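Local structure of alpha-1,4-endofucoidanase (Mariniflexile fucanivorans, 6DLH) at residues A[79-87]-A[130-138]; A[466-474]-A[482-490]. The protein hydrolyses fucoidan, a fucose-based marine polysaccharide, from within its chains, as an endo-acting glycoside hydrolase of family 107 with a retaining mechanism. All coordinates share one frame; numbering follows the deposited sequence.

From the N terminus, after strand 46-49 and helix 66-71 the chain forms strand 80-84, passes through about forty mostly irregular residues, and returns as helix 129-139; contact 1 closes that loop by packing the helix on the strand before the chain enters the neighbouring parallel strand 143-149. Contact 2 comes more than 300 residues later and joins the strands of the hairpin 471-476/479-484 and the loops at its open end, with only seven residues between its segments. The two follow in series, neither nesting nor crossing, with centres about 32 Å and nearest atoms about 15 Å apart. Contact 1 ties helix to sheet in the core of the parallel-stranded domain, while contact 2 belongs to the first of the probable Ig-like domains.

Contact 1: A[79-87]-A[130-138]; sequences DYVQLPLTS and LLSWLKALR. With CA (calcium ion), chain H.
L83 and L137 both hold CG anti to their own carbonyl carbon (chi1 -59° and -79°), which turns the two leucine ends toward each other, tip to tip, with L83 CD1 3.5 Å from L137 CD1. The same L83 methyl lies 3.9 Å from W133 CB and also reaches L130 and L134, so one methyl sits among four helix residues. The other branch, L83 CD2, approaches W133 CE3 obliquely at 4.0 Å. Two residues earlier on the strand, V81 crosses L137 at about a right angle, V81 CG2 lying 3.7 Å from L137 CD2; a beta-branched valine suits the extended strand here. P84 CG comes within 4.0 Å of W133 CZ3, while the indole NE1 is hydrogen-bonded to I63 O. Strand 80-84 and the helical segment 130-138 run nearly antiparallel, their axes 9.9 Å apart, as expected when a helix covers a parallel sheet in a beta-alpha unit. D79, next to Y80, binds a calcium ion through both carboxylate oxygens, with T77 O and waters as further ligands. Between strand and helix themselves no hydrogen bond forms: the buried interface rests on apolar side chains, consistent with hydrophobic association holding helix to sheet.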
loop_
_atom_site.group_PDB
_atom_site.type_symbol
_atom_site.label_atom_id
_atom_site.label_comp_id
_atom_site.label_asym_id
_atom_site.label_seq_id
_atom_site.Cartn_x
_atom_site.Cartn_y
_atom_site.Cartn_z
ATOM N N ASP A 79 5.269 13.369 -11.452
ATOM C CA ASP A 79 6.485 12.657 -11.804
ATOM C C ASP A 79 6.586 11.343 -11.030
ATOM O O ASP A 79 7.093 10.355 -11.556
ATOM C CB ASP A 79 7.708 13.559 -11.626
ATOM C CG ASP A 79 7.676 14.777 -12.535
ATOM O OD1 ASP A 79 7.725 14.594 -13.771
ATOM O OD2 ASP A 79 7.580 15.909 -12.010
ATOM N N TYR A 80 6.104 11.326 -9.784
ATOM C CA TYR A 80 6.332 10.165 -8.937
ATOM C C TYR A 80 5.315 10.110 -7.799
ATOM O O TYR A 80 4.639 11.099 -7.504
ATOM C CB TYR A 80 7.785 10.135 -8.441
ATOM C CG TYR A 80 8.155 11.195 -7.430
ATOM C CD1 TYR A 80 8.484 12.491 -7.822
ATOM C CD2 TYR A 80 8.190 10.898 -6.074
ATOM C CE1 TYR A 80 8.828 13.460 -6.886
ATOM C CE2 TYR A 80 8.540 11.851 -5.130
ATOM C CZ TYR A 80 8.848 13.139 -5.537
ATOM O OH TYR A 80 9.173 14.078 -4.598
ATOM N N VAL A 81 5.222 8.927 -7.176
ATOM C CA VAL A 81 4.373 8.674 -6.024
ATOM C C VAL A 81 5.206 7.957 -4.957
ATOM O O VAL A 81 5.968 7.042 -5.276
ATOM C CB VAL A 81 3.150 7.830 -6.425
ATOM C CG1 VAL A 81 2.279 7.464 -5.224
ATOM C CG2 VAL A 81 2.316 8.498 -7.511
ATOM N N GLN A 82 5.037 8.378 -3.693
ATOM C CA GLN A 82 5.643 7.725 -2.543
ATOM C C GLN A 82 4.715 6.626 -2.028
ATOM O O GLN A 82 3.521 6.855 -1.844
ATOM C CB GLN A 82 5.976 8.733 -1.434
ATOM C CG GLN A 82 6.584 8.089 -0.189
ATOM C CD GLN A 82 6.926 9.053 0.924
ATOM O OE1 GLN A 82 6.553 8.846 2.076
ATOM N NE2 GLN A 82 7.641 10.120 0.593
ATOM N N LEU A 83 5.298 5.439 -1.811
ATOM C CA LEU A 83 4.607 4.266 -1.300
ATOM C C LEU A 83 5.272 3.824 -0.000
ATOM O O LEU A 83 6.471 4.019 0.186
ATOM C CB LEU A 83 4.719 3.129 -2.320
ATOM C CG LEU A 83 4.159 3.403 -3.712
ATOM C CD1 LEU A 83 4.653 2.334 -4.685
ATOM C CD2 LEU A 83 2.635 3.451 -3.680
ATOM N N PRO A 84 4.542 3.185 0.934
ATOM C CA PRO A 84 5.194 2.570 2.089
ATOM C C PRO A 84 5.933 1.326 1.608
ATOM O O PRO A 84 5.496 0.692 0.645
ATOM C CB PRO A 84 4.009 2.140 2.959
ATOM C CG PRO A 84 2.881 1.928 1.969
ATOM C CD PRO A 84 3.083 2.999 0.922
ATOM N N LEU A 85 7.086 1.042 2.234
ATOM C CA LEU A 85 7.501 -0.336 2.459
ATOM C C LEU A 85 7.097 -0.703 3.883
ATOM O O LEU A 85 6.544 -1.776 4.104
ATOM C CB LEU A 85 9.004 -0.527 2.234
ATOM C CG LEU A 85 9.593 -1.843 2.758
ATOM C CD1 LEU A 85 8.834 -3.060 2.228
ATOM C CD2 LEU A 85 11.073 -1.966 2.411
ATOM N N THR A 86 7.361 0.215 4.829
ATOM C CA THR A 86 6.830 0.124 6.183
ATOM C C THR A 86 5.928 1.321 6.444
ATOM O O THR A 86 5.968 2.297 5.699
ATOM C CB THR A 86 7.935 0.081 7.251
ATOM O OG1 THR A 86 8.194 1.401 7.735
ATOM C CG2 THR A 86 9.213 -0.574 6.768
ATOM N N SER A 87 5.130 1.230 7.512
ATOM C CA SER A 87 4.332 2.341 7.995
ATOM C C SER A 87 5.131 3.137 9.028
ATOM O O SER A 87 6.199 2.702 9.452
ATOM C CB SER A 87 3.015 1.850 8.521
ATOM O OG SER A 87 2.286 1.182 7.494
ATOM N N LEU A 130 3.088 -4.493 -3.021
ATOM C CA LEU A 130 4.051 -3.480 -3.423
ATOM C C LEU A 130 4.447 -3.658 -4.888
ATOM O O LEU A 130 4.489 -2.676 -5.629
ATOM C CB LEU A 130 5.268 -3.529 -2.493
ATOM C CG LEU A 130 6.307 -2.428 -2.703
ATOM C CD1 LEU A 130 5.677 -1.045 -2.598
ATOM C CD2 LEU A 130 7.452 -2.568 -1.711
ATOM N N LEU A 131 4.736 -4.899 -5.302
ATOM C CA LEU A 131 5.130 -5.157 -6.680
ATOM C C LEU A 131 4.009 -4.731 -7.624
ATOM O O LEU A 131 4.267 -4.229 -8.721
ATOM C CB LEU A 131 5.456 -6.644 -6.872
ATOM C CG LEU A 131 5.862 -7.054 -8.291
ATOM C CD1 LEU A 131 7.079 -6.277 -8.772
ATOM C CD2 LEU A 131 6.116 -8.555 -8.385
ATOM N N SER A 132 2.767 -4.956 -7.184
ATOM C CA SER A 132 1.604 -4.525 -7.939
ATOM C C SER A 132 1.669 -3.010 -8.176
ATOM O O SER A 132 1.666 -2.550 -9.325
ATOM C CB SER A 132 0.341 -4.948 -7.234
ATOM O OG SER A 132 -0.797 -4.612 -8.005
ATOM N N TRP A 133 1.772 -2.252 -7.073
ATOM C CA TRP A 133 1.777 -0.797 -7.106
ATOM C C TRP A 133 2.951 -0.297 -7.946
ATOM O O TRP A 133 2.788 0.599 -8.782
ATOM C CB TRP A 133 1.820 -0.213 -5.689
ATOM C CG TRP A 133 0.890 -0.836 -4.690
ATOM C CD1 TRP A 133 -0.290 -1.478 -4.932
ATOM C CD2 TRP A 133 1.048 -0.825 -3.259
ATOM N NE1 TRP A 133 -0.859 -1.893 -3.756
ATOM C CE2 TRP A 133 -0.059 -1.507 -2.712
ATOM C CE3 TRP A 133 2.020 -0.315 -2.389
ATOM C CZ2 TRP A 133 -0.218 -1.682 -1.339
ATOM C CZ3 TRP A 133 1.867 -0.496 -1.033
ATOM C CH2 TRP A 133 0.763 -1.176 -0.516
ATOM N N LEU A 134 4.124 -0.914 -7.748
ATOM C CA LEU A 134 5.338 -0.515 -8.447
ATOM C C LEU A 134 5.146 -0.621 -9.963
ATOM O O LEU A 134 5.556 0.276 -10.700
ATOM C CB LEU A 134 6.512 -1.384 -7.970
ATOM C CG LEU A 134 7.073 -1.095 -6.572
ATOM C CD1 LEU A 134 8.116 -2.144 -6.195
ATOM C CD2 LEU A 134 7.683 0.303 -6.488
ATOM N N LYS A 135 4.516 -1.710 -10.424
ATOM C CA LYS A 135 4.360 -1.964 -11.853
ATOM C C LYS A 135 3.262 -1.081 -12.442
ATOM O O LYS A 135 3.396 -0.590 -13.559
ATOM C CB LYS A 135 4.132 -3.454 -12.145
ATOM C CG LYS A 135 5.383 -4.320 -12.045
ATOM C CD LYS A 135 5.122 -5.813 -12.117
ATOM C CE LYS A 135 5.103 -6.330 -13.540
ATOM N NZ LYS A 135 5.255 -7.804 -13.584
ATOM N N ALA A 136 2.188 -0.873 -11.680
ATOM C CA ALA A 136 1.114 0.023 -12.085
ATOM C C ALA A 136 1.634 1.453 -12.252
ATOM O O ALA A 136 1.238 2.161 -13.179
ATOM C CB ALA A 136 -0.024 -0.058 -11.092
ATOM N N LEU A 137 2.554 1.864 -11.370
ATOM C CA LEU A 137 3.115 3.202 -11.443
ATOM C C LEU A 137 4.018 3.326 -12.667
ATOM O O LEU A 137 3.978 4.340 -13.367
ATOM C CB LEU A 137 3.873 3.519 -10.149
ATOM C CG LEU A 137 3.003 3.920 -8.958
ATOM C CD1 LEU A 137 3.830 3.965 -7.676
ATOM C CD2 LEU A 137 2.329 5.262 -9.210
ATOM N N ARG A 138 4.823 2.283 -12.912
ATOM C CA ARG A 138 5.676 2.219 -14.090
ATOM C C ARG A 138 4.807 2.338 -15.338
ATOM O O ARG A 138 5.078 3.156 -16.212
ATOM C CB ARG A 138 6.480 0.913 -14.116
ATOM C CG ARG A 138 7.236 0.664 -15.416
ATOM C CD ARG A 138 8.281 1.720 -15.753
ATOM N NE ARG A 138 9.328 1.841 -14.740
ATOM C CZ ARG A 138 10.444 1.120 -14.701
ATOM N NH1 ARG A 138 10.734 0.287 -15.688
ATOM N NH2 ARG A 138 11.254 1.218 -13.663
HETATM CA CA CA H . 6.993 16.814 -14.140
HETATM O O HOH W 1 6.939 18.805 -12.724
HETATM O O HOH W 2 6.357 18.886 -15.574
HETATM O O HOH W 3 6.674 15.764 -16.231
HETATM O O HOH W 4 9.200 17.368 -14.417
#

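Contact 2: A[466-474]-A[482-490]; sequences LPAWLTISQ and LSGTPPVSE
W469 presents one face of its indole to P486: P486 CA stands 3.6 Å from the centroid of the five-membered ring, almost exactly on its normal, a CH-pi contact. The opposite face is covered near its rim by P467 CB and L470 CB, so the indole is sandwiched between its own turn and the proline. At the edge, W469 NE1 donates in the ring plane to the anti lone pair of E490 OE1 at 2.8 Å, a nearly straight bond (163°); the carboxylate plane is turned 68° from the ring. OE1 is also hydrogen-bonded to Y494 OH and OE2 to S492 OG, so three hydrogen bonds hold the carboxylate. W469 CG sits between backbone N and carbonyl carbon (chi1 51°), which swings the ring over P486. Glycine suits position 484, where G484 CA passes 3.4 Å from W469 O with no side chain to obstruct it. Beyond, T471 and S483 exchange two backbone hydrogen bonds as an antiparallel hydrogen-bonded pair. On the other sheet face, I472 and L482 lie side by side, I472 CG1 3.9 Å from L482 CD1. The arrangement is an antiparallel beta hairpin, with W469 packed on P486 at its open end, within a putative Ig-like domain.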
loop_
_atom_site.group_PDB
_atom_site.type_symbol
_atom_site.label_atom_id
_atom_site.label_comp_id
_atom_site.label_asym_id
_atom_site.label_seq_id
_atom_site.Cartn_x
_atom_site.Cartn_y
_atom_site.Cartn_z
ATOM N N LEU A 466 13.682 1.375 -35.667
ATOM C CA LEU A 466 12.291 0.997 -35.465
ATOM C C LEU A 466 12.012 -0.349 -36.129
ATOM O O LEU A 466 12.705 -0.733 -37.074
ATOM C CB LEU A 466 11.390 2.071 -36.083
ATOM C CG LEU A 466 11.093 3.284 -35.205
ATOM C CD1 LEU A 466 12.293 4.219 -35.146
ATOM C CD2 LEU A 466 9.871 4.024 -35.735
ATOM N N PRO A 467 10.978 -1.100 -35.670
ATOM C CA PRO A 467 10.510 -2.282 -36.397
ATOM C C PRO A 467 10.094 -1.892 -37.815
ATOM O O PRO A 467 9.441 -0.865 -38.017
ATOM C CB PRO A 467 9.297 -2.751 -35.580
ATOM C CG PRO A 467 9.528 -2.188 -34.186
ATOM C CD PRO A 467 10.217 -0.861 -34.428
ATOM N N ALA A 468 10.522 -2.704 -38.794
ATOM C CA ALA A 468 10.171 -2.506 -40.189
ATOM C C ALA A 468 8.652 -2.565 -40.350
ATOM O O ALA A 468 8.103 -1.985 -41.291
ATOM C CB ALA A 468 10.851 -3.553 -41.042
ATOM N N TRP A 469 7.994 -3.265 -39.411
ATOM C CA TRP A 469 6.564 -3.528 -39.470
ATOM C C TRP A 469 5.729 -2.365 -38.925
ATOM O O TRP A 469 4.515 -2.352 -39.125
ATOM C CB TRP A 469 6.217 -4.855 -38.782
ATOM C CG TRP A 469 6.756 -5.027 -37.392
ATOM C CD1 TRP A 469 7.879 -5.715 -37.029
ATOM C CD2 TRP A 469 6.174 -4.539 -36.167
ATOM N NE1 TRP A 469 8.037 -5.687 -35.668
ATOM C CE2 TRP A 469 7.008 -4.974 -35.111
ATOM C CE3 TRP A 469 5.034 -3.779 -35.857
ATOM C CZ2 TRP A 469 6.746 -4.661 -33.776
ATOM C CZ3 TRP A 469 4.775 -3.474 -34.535
ATOM C CH2 TRP A 469 5.623 -3.907 -33.511
ATOM N N LEU A 470 6.376 -1.391 -38.267
ATOM C CA LEU A 470 5.690 -0.325 -37.547
ATOM C C LEU A 470 5.410 0.863 -38.471
ATOM O O LEU A 470 6.303 1.347 -39.168
ATOM C CB LEU A 470 6.536 0.093 -36.337
ATOM C CG LEU A 470 5.859 1.022 -35.324
ATOM C CD1 LEU A 470 4.840 0.277 -34.466
ATOM C CD2 LEU A 470 6.896 1.709 -34.444
ATOM N N THR A 471 4.142 1.303 -38.480
ATOM C CA THR A 471 3.723 2.555 -39.097
ATOM C C THR A 471 3.317 3.537 -37.993
ATOM O O THR A 471 2.793 3.140 -36.949
ATOM C CB THR A 471 2.614 2.333 -40.143
ATOM O OG1 THR A 471 3.058 1.456 -41.185
ATOM C CG2 THR A 471 2.118 3.615 -40.779
ATOM N N ILE A 472 3.587 4.823 -38.235
ATOM C CA ILE A 472 3.198 5.915 -37.358
ATOM C C ILE A 472 2.314 6.864 -38.164
ATOM O O ILE A 472 2.791 7.571 -39.054
ATOM C CB ILE A 472 4.438 6.622 -36.770
ATOM C CG1 ILE A 472 5.222 5.690 -35.836
ATOM C CG2 ILE A 472 4.035 7.921 -36.077
ATOM C CD1 ILE A 472 6.445 6.312 -35.196
ATOM N N SER A 473 1.012 6.843 -37.861
ATOM C CA SER A 473 0.054 7.615 -38.636
ATOM C C SER A 473 -0.823 8.453 -37.713
ATOM O O SER A 473 -0.927 8.176 -36.522
ATOM C CB SER A 473 -0.775 6.735 -39.552
ATOM O OG SER A 473 -1.400 5.682 -38.832
ATOM N N GLN A 474 -1.457 9.470 -38.297
ATOM C CA GLN A 474 -2.388 10.313 -37.569
ATOM C C GLN A 474 -3.819 9.857 -37.867
ATOM O O GLN A 474 -4.319 10.046 -38.977
ATOM C CB GLN A 474 -2.114 11.780 -37.904
ATOM C CG GLN A 474 -3.262 12.702 -37.532
ATOM C CD GLN A 474 -2.774 13.976 -36.896
ATOM O OE1 GLN A 474 -3.183 14.324 -35.792
ATOM N NE2 GLN A 474 -1.893 14.677 -37.594
ATOM N N LEU A 482 0.752 4.094 -33.337
ATOM C CA LEU A 482 1.807 3.152 -33.653
ATOM C C LEU A 482 1.127 1.812 -33.907
ATOM O O LEU A 482 0.478 1.265 -33.011
ATOM C CB LEU A 482 2.738 3.057 -32.441
ATOM C CG LEU A 482 3.879 4.071 -32.366
ATOM C CD1 LEU A 482 3.370 5.507 -32.374
ATOM C CD2 LEU A 482 4.731 3.811 -31.132
ATOM N N SER A 483 1.246 1.313 -35.145
ATOM C CA SER A 483 0.567 0.080 -35.503
ATOM C C SER A 483 1.341 -0.700 -36.561
ATOM O O SER A 483 2.224 -0.169 -37.231
ATOM C CB SER A 483 -0.881 0.318 -35.903
ATOM O OG SER A 483 -0.973 0.977 -37.158
ATOM N N GLY A 484 0.957 -1.974 -36.683
ATOM C CA GLY A 484 1.559 -2.952 -37.570
ATOM C C GLY A 484 1.325 -4.357 -37.019
ATOM O O GLY A 484 0.629 -4.517 -36.018
ATOM N N THR A 485 1.903 -5.361 -37.687
ATOM C CA THR A 485 1.894 -6.717 -37.165
ATOM C C THR A 485 3.317 -7.258 -37.169
ATOM O O THR A 485 3.907 -7.436 -38.233
ATOM C CB THR A 485 0.931 -7.621 -37.944
ATOM O OG1 THR A 485 -0.373 -7.052 -37.836
ATOM C CG2 THR A 485 0.906 -9.043 -37.423
ATOM N N PRO A 486 3.919 -7.522 -35.985
ATOM C CA PRO A 486 5.205 -8.214 -35.924
ATOM C C PRO A 486 5.002 -9.621 -36.481
ATOM O O PRO A 486 3.957 -10.227 -36.241
ATOM C CB PRO A 486 5.520 -8.273 -34.420
ATOM C CG PRO A 486 4.167 -8.127 -33.748
ATOM C CD PRO A 486 3.387 -7.195 -34.653
ATOM N N PRO A 487 5.963 -10.166 -37.264
ATOM C CA PRO A 487 5.934 -11.579 -37.647
ATOM C C PRO A 487 6.118 -12.470 -36.419
ATOM O O PRO A 487 6.560 -11.994 -35.373
ATOM C CB PRO A 487 7.130 -11.727 -38.603
ATOM C CG PRO A 487 8.047 -10.573 -38.248
ATOM C CD PRO A 487 7.115 -9.450 -37.837
ATOM N N VAL A 488 5.783 -13.759 -36.577
ATOM C CA VAL A 488 5.882 -14.769 -35.529
ATOM C C VAL A 488 7.341 -14.908 -35.088
ATOM O O VAL A 488 7.614 -15.267 -33.944
ATOM C CB VAL A 488 5.299 -16.125 -35.990
ATOM C CG1 VAL A 488 5.299 -17.163 -34.878
ATOM C CG2 VAL A 488 3.904 -15.988 -36.589
ATOM N N SER A 489 8.266 -14.596 -36.003
ATOM C CA SER A 489 9.696 -14.781 -35.796
ATOM C C SER A 489 10.337 -13.576 -35.100
ATOM O O SER A 489 11.539 -13.595 -34.835
ATOM C CB SER A 489 10.391 -15.087 -37.104
ATOM O OG SER A 489 9.997 -14.169 -38.118
ATOM N N GLU A 490 9.537 -12.536 -34.813
ATOM C CA GLU A 490 10.016 -11.341 -34.125
ATOM C C GLU A 490 10.379 -11.699 -32.685
ATOM O O GLU A 490 9.565 -12.260 -31.953
ATOM C CB GLU A 490 8.996 -10.197 -34.212
ATOM C CG GLU A 490 9.330 -8.995 -33.338
ATOM C CD GLU A 490 10.440 -8.095 -33.853
ATOM O OE1 GLU A 490 10.145 -7.196 -34.674
ATOM O OE2 GLU A 490 11.596 -8.291 -33.431
HETATM O O HOH W 5 2.501 -0.842 -40.123
HETATM O O HOH W 6 2.560 -4.720 -40.451
HETATM O O HOH W 7 -0.282 3.438 -37.474
#